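Local coordinates for protein P450 epoxidase (Sorangium cellulosum, PDB 1Q5D) that belongs to the cytochrome P450 family of haem proteins and binds haem together with the bound group EPB, at residues L301-V306 with M325-I330. Residues are numbered along the deposited sequence; the frame is centred on the assembly and turned at random.
With EPB (7,11-dihydroxy-8,8,10,12,16-pentamethyl-3-[1-methyl-2-(2-methyl-thiazol-4-yl)vinyl]-4,17-dioxabicyclo[14.1.0]heptadecane-5,9-dione), chain C.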
ATOM      1  N   LEU A 301       3.031   3.336  -6.386  1.00 26.05           N
ATOM      2  CA  LEU A 301       4.155   3.851  -5.607  1.00 26.21           C
ATOM      3  C   LEU A 301       4.883   4.942  -6.388  1.00 27.41           C
ATOM      4  O   LEU A 301       5.171   4.771  -7.571  1.00 26.86           O
ATOM      5  CB  LEU A 301       5.146   2.750  -5.245  1.00 26.12           C
ATOM      6  CG  LEU A 301       4.618   1.701  -4.258  1.00 27.84           C
ATOM      7  CD1 LEU A 301       5.652   0.610  -3.940  1.00 27.08           C
ATOM      8  CD2 LEU A 301       4.187   2.441  -2.981  1.00 28.12           C
ATOM      9  N   ARG A 302       5.160   6.055  -5.712  1.00 27.42           N
ATOM     10  CA  ARG A 302       5.907   7.186  -6.305  1.00 27.02           C
ATOM     11  C   ARG A 302       7.334   6.790  -6.631  1.00 27.38           C
ATOM     12  O   ARG A 302       7.853   7.068  -7.723  1.00 29.49           O
ATOM     13  CB  ARG A 302       5.947   8.345  -5.302  1.00 25.68           C
ATOM     14  CG  ARG A 302       6.615   9.631  -5.839  1.00 26.80           C
ATOM     15  CD  ARG A 302       6.450  10.827  -4.895  1.00 26.10           C
ATOM     16  NE  ARG A 302       5.046  11.171  -4.757  1.00 25.97           N
ATOM     17  CZ  ARG A 302       4.392  12.012  -5.554  1.00 24.99           C
ATOM     18  NH1 ARG A 302       5.019  12.637  -6.552  1.00 24.03           N
ATOM     19  NH2 ARG A 302       3.103  12.236  -5.339  1.00 22.98           N
ATOM     20  N   ILE A 303       7.996   6.175  -5.665  1.00 28.15           N
ATOM     21  CA  ILE A 303       9.359   5.701  -5.861  1.00 28.64           C
ATOM     22  C   ILE A 303       9.411   4.172  -5.688  1.00 29.94           C
ATOM     23  O   ILE A 303       9.694   3.441  -6.639  1.00 31.20           O
ATOM     24  CB  ILE A 303      10.335   6.413  -4.886  1.00 29.23           C
ATOM     25  CG1 ILE A 303      10.119   7.937  -4.943  1.00 28.34           C
ATOM     26  CG2 ILE A 303      11.788   6.063  -5.225  1.00 28.53           C
ATOM     27  CD1 ILE A 303       9.955   8.586  -3.585  1.00 29.55           C
ATOM     28  N   GLY A 304       9.140   3.689  -4.482  1.00 29.76           N
ATOM     29  CA  GLY A 304       9.109   2.260  -4.227  1.00 29.32           C
ATOM     30  C   GLY A 304       9.271   1.915  -2.770  1.00 30.37           C
ATOM     31  O   GLY A 304       8.658   2.531  -1.896  1.00 32.85           O
ATOM     32  N   THR A 305      10.095   0.921  -2.487  1.00 28.09           N
ATOM     33  CA  THR A 305      10.343   0.559  -1.116  1.00 29.01           C
ATOM     34  C   THR A 305      11.836   0.591  -0.857  1.00 28.46           C
ATOM     35  O   THR A 305      12.618   0.742  -1.796  1.00 29.00           O
ATOM     36  CB  THR A 305       9.700  -0.790  -0.747  1.00 29.24           C
ATOM     37  OG1 THR A 305       9.881  -1.014   0.652  1.00 29.78           O
ATOM     38  CG2 THR A 305      10.440  -1.960  -1.412  1.00 29.61           C
ATOM     39  N   VAL A 306      12.224   0.494   0.408  1.00 29.59           N
ATOM     40  CA  VAL A 306      13.628   0.667   0.778  1.00 30.81           C
ATOM     41  C   VAL A 306      14.248  -0.553   1.441  1.00 31.72           C
ATOM     42  O   VAL A 306      13.557  -1.369   2.071  1.00 30.10           O
ATOM     43  CB  VAL A 306      13.839   1.876   1.727  1.00 31.45           C
ATOM     44  CG1 VAL A 306      13.488   3.156   1.018  1.00 31.66           C
ATOM     45  CG2 VAL A 306      13.005   1.727   2.981  1.00 31.42           C
ATOM     46  N   MET A 325      21.095   3.558   2.408  1.00 35.19           N
ATOM     47  CA  MET A 325      19.752   3.213   1.974  1.00 34.10           C
ATOM     48  C   MET A 325      19.703   2.907   0.475  1.00 32.91           C
ATOM     49  O   MET A 325      20.426   3.500  -0.341  1.00 32.72           O
ATOM     50  CB  MET A 325      18.760   4.341   2.341  1.00 34.37           C
ATOM     51  CG  MET A 325      17.297   4.011   2.033  1.00 35.21           C
ATOM     52  SD  MET A 325      16.121   5.046   2.956  1.00 35.40           S
ATOM     53  CE  MET A 325      16.287   6.518   2.078  1.00 34.66           C
ATOM     54  N   VAL A 326      18.849   1.961   0.112  1.00 31.26           N
ATOM     55  CA  VAL A 326      18.628   1.663  -1.287  1.00 30.95           C
ATOM     56  C   VAL A 326      17.135   1.641  -1.592  1.00 30.20           C
ATOM     57  O   VAL A 326      16.377   0.936  -0.920  1.00 29.29           O
ATOM     58  CB  VAL A 326      19.231   0.284  -1.658  1.00 31.81           C
ATOM     59  CG1 VAL A 326      19.163   0.073  -3.144  1.00 31.06           C
ATOM     60  CG2 VAL A 326      20.686   0.165  -1.141  1.00 33.01           C
ATOM     61  N   PHE A 327      16.728   2.422  -2.590  1.00 28.62           N
ATOM     62  CA  PHE A 327      15.363   2.439  -3.089  1.00 30.08           C
ATOM     63  C   PHE A 327      15.192   1.499  -4.277  1.00 29.63           C
ATOM     64  O   PHE A 327      15.964   1.539  -5.235  1.00 31.06           O
ATOM     65  CB  PHE A 327      14.974   3.848  -3.526  1.00 30.25           C
ATOM     66  CG  PHE A 327      14.051   4.557  -2.571  1.00 31.04           C
ATOM     67  CD1 PHE A 327      14.524   5.606  -1.781  1.00 32.10           C
ATOM     68  CD2 PHE A 327      12.704   4.211  -2.489  1.00 32.15           C
ATOM     69  CE1 PHE A 327      13.659   6.287  -0.909  1.00 32.12           C
ATOM     70  CE2 PHE A 327      11.841   4.886  -1.622  1.00 32.32           C
ATOM     71  CZ  PHE A 327      12.325   5.929  -0.832  1.00 31.66           C
ATOM     72  N   LEU A 328      14.178   0.653  -4.197  1.00 29.76           N
ATOM     73  CA  LEU A 328      13.797  -0.234  -5.284  1.00 29.48           C
ATOM     74  C   LEU A 328      12.760   0.517  -6.078  1.00 27.83           C
ATOM     75  O   LEU A 328      11.674   0.754  -5.565  1.00 27.35           O
ATOM     76  CB  LEU A 328      13.174  -1.507  -4.694  1.00 30.17           C
ATOM     77  CG  LEU A 328      14.151  -2.560  -4.174  1.00 32.28           C
ATOM     78  CD1 LEU A 328      15.335  -1.977  -3.423  1.00 33.75           C
ATOM     79  CD2 LEU A 328      13.465  -3.631  -3.331  1.00 32.08           C
ATOM     80  N   LEU A 329      13.094   0.936  -7.303  1.00 27.98           N
ATOM     81  CA  LEU A 329      12.186   1.761  -8.114  1.00 27.87           C
ATOM     82  C   LEU A 329      11.086   0.928  -8.769  1.00 28.29           C
ATOM     83  O   LEU A 329      11.161   0.609  -9.954  1.00 26.33           O
ATOM     84  CB  LEU A 329      12.957   2.582  -9.167  1.00 28.27           C
ATOM     85  CG  LEU A 329      12.229   3.713  -9.896  1.00 28.66           C
ATOM     86  CD1 LEU A 329      11.576   4.741  -8.928  1.00 29.27           C
ATOM     87  CD2 LEU A 329      13.161   4.442 -10.903  1.00 29.65           C
ATOM     88  N   ILE A 330      10.041   0.625  -7.995  1.00 28.19           N
ATOM     89  CA  ILE A 330       9.007  -0.321  -8.416  1.00 27.91           C
ATOM     90  C   ILE A 330       8.285  -0.017  -9.718  1.00 27.63           C
ATOM     91  O   ILE A 330       8.147  -0.908 -10.543  1.00 25.88           O
ATOM     92  CB  ILE A 330       7.972  -0.576  -7.279  1.00 27.75           C
ATOM     93  CG1 ILE A 330       8.653  -1.095  -6.007  1.00 29.41           C
ATOM     94  CG2 ILE A 330       6.863  -1.498  -7.754  1.00 27.97           C
ATOM     95  CD1 ILE A 330       9.472  -2.335  -6.172  1.00 30.35           C
TER
HETATM   96  O16 EPB C 450       2.302   3.777   3.375  1.00 39.29           O
HETATM   97  C51 EPB C 450       3.287   0.844  -0.318  1.00 47.23           C
HETATM   98  O41 EPB C 450       2.318  -1.006   1.370  1.00 46.31           O
HETATM   99  C5  EPB C 450       3.246  -0.056   0.863  1.00 45.76           C
HETATM  100  C4  EPB C 450       2.456   0.100   2.271  1.00 45.50           C
HETATM  101  C16 EPB C 450       3.422   3.471   3.556  1.00 38.25           C
HETATM  102  O1  EPB C 450       3.865   2.254   4.051  1.00 42.15           O
HETATM  103  C2  EPB C 450       2.902   1.129   4.489  1.00 42.04           C
HETATM  104  C3  EPB C 450       3.127  -0.102   3.524  1.00 43.61           C
HETATM  105  C20 EPB C 450       3.382   0.849   5.971  1.00 42.54           C
HETATM  106  C21 EPB C 450       3.001   1.990   6.901  1.00 43.31           C
HETATM  107  C22 EPB C 450       4.038  -0.288   6.343  1.00 41.20           C
HETATM  108  C23 EPB C 450       4.600  -0.734   7.619  1.00 41.08           C
HETATM  109  N26 EPB C 450       5.155   0.204   8.471  1.00 41.15           N
HETATM  110  C25 EPB C 450       5.648  -0.381   9.593  1.00 42.33           C
HETATM  111  C27 EPB C 450       6.262   0.468  10.637  1.00 44.15           C
HETATM  112  C24 EPB C 450       4.703  -1.999   8.060  1.00 38.84           C
HETATM  113  S1  EPB C 450       5.471  -2.044   9.589  1.00 42.62           S
HETATM  114  C15 EPB C 450       4.569   4.464   3.237  1.00 37.33           C
HETATM  115  C14 EPB C 450       5.728   4.553   4.330  1.00 35.55           C
HETATM  116  O14 EPB C 450       5.021   4.799   5.534  1.00 37.02           O
HETATM  117  C13 EPB C 450       6.944   5.590   4.017  1.00 35.01           C
HETATM  118  C29 EPB C 450       6.351   7.041   3.962  1.00 33.41           C
HETATM  119  C30 EPB C 450       7.929   5.599   5.183  1.00 35.56           C
HETATM  120  C12 EPB C 450       7.653   5.284   2.580  1.00 34.19           C
HETATM  121  O12 EPB C 450       7.661   6.159   1.657  1.00 33.56           O
HETATM  122  C11 EPB C 450       8.367   3.930   2.193  1.00 33.12           C
HETATM  123  C28 EPB C 450       9.737   4.362   1.616  1.00 33.70           C
HETATM  124  C10 EPB C 450       7.338   3.046   1.552  1.00 35.09           C
HETATM  125  O10 EPB C 450       7.017   3.538   0.214  1.00 33.74           O
HETATM  126  C9  EPB C 450       7.942   1.657   1.495  1.00 36.22           C
HETATM  127  C91 EPB C 450       8.156   1.171   2.850  1.00 34.88           C
HETATM  128  C8  EPB C 450       7.048   0.593   0.959  1.00 40.63           C
HETATM  129  C7  EPB C 450       5.561   1.029   0.636  1.00 43.73           C
HETATM  130  C6  EPB C 450       4.769  -0.043   1.559  1.00 45.84           C
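T305 and L328 form an antiparallel hydrogen-bonded pair where strand 304-309 runs against strand 325-329, and the axes of the two short strand segments approach to 4.6 Å. One bond carries most of the pairing: L328 N reaches T305 O over 2.9 Å, almost straight at 174°; the return bond from T305 N to L328 O is weak, as is the one from I330 N to I303 O, at the start of helix 330-333. G304 CA makes a CA-H...O contact with L328 O at 3.3 Å, and a side chain here would point straight into that oxygen.

The ring of F327 is the centre of the packing. V306 CG1 sits over the middle of one face, 3.4 Å from the ring centroid, put there by a chi1 of -65° that sets it anti to the carbonyl carbon. Over the opposite face I303 CG2 lies toward the CD2 side, 3.4 Å from F327 CD2, so two CH-pi contacts clamp the ring, while G304 O meets its edge in plane. V306 CG1 also touches M325 SD. At the other end, L301 CD1 packs on I330 CG1.

On the other side of the sheet T305 and L328 point the same way, CG2 near CD2; beyond them L328 rests on helix 55-62. With OG1 anti to the backbone N (chi1 -175°), the T305 hydroxyl hydrogen-bonds a haem oxygen, O1A, and OG1 also packs against EPB C8 at 3.3 Å. EPB itself gives a hydrogen bond from O10 to G304 O, 2.9 Å long; L301 CD2 comes close to EPB C51, and F327 CZ lies more loosely by EPB C28. This is the beta-sheet side of the P450 fold, where strand 304-309 meets EPB and, through T305, the haem, while its antiparallel neighbour adds F327 to the pocket wall.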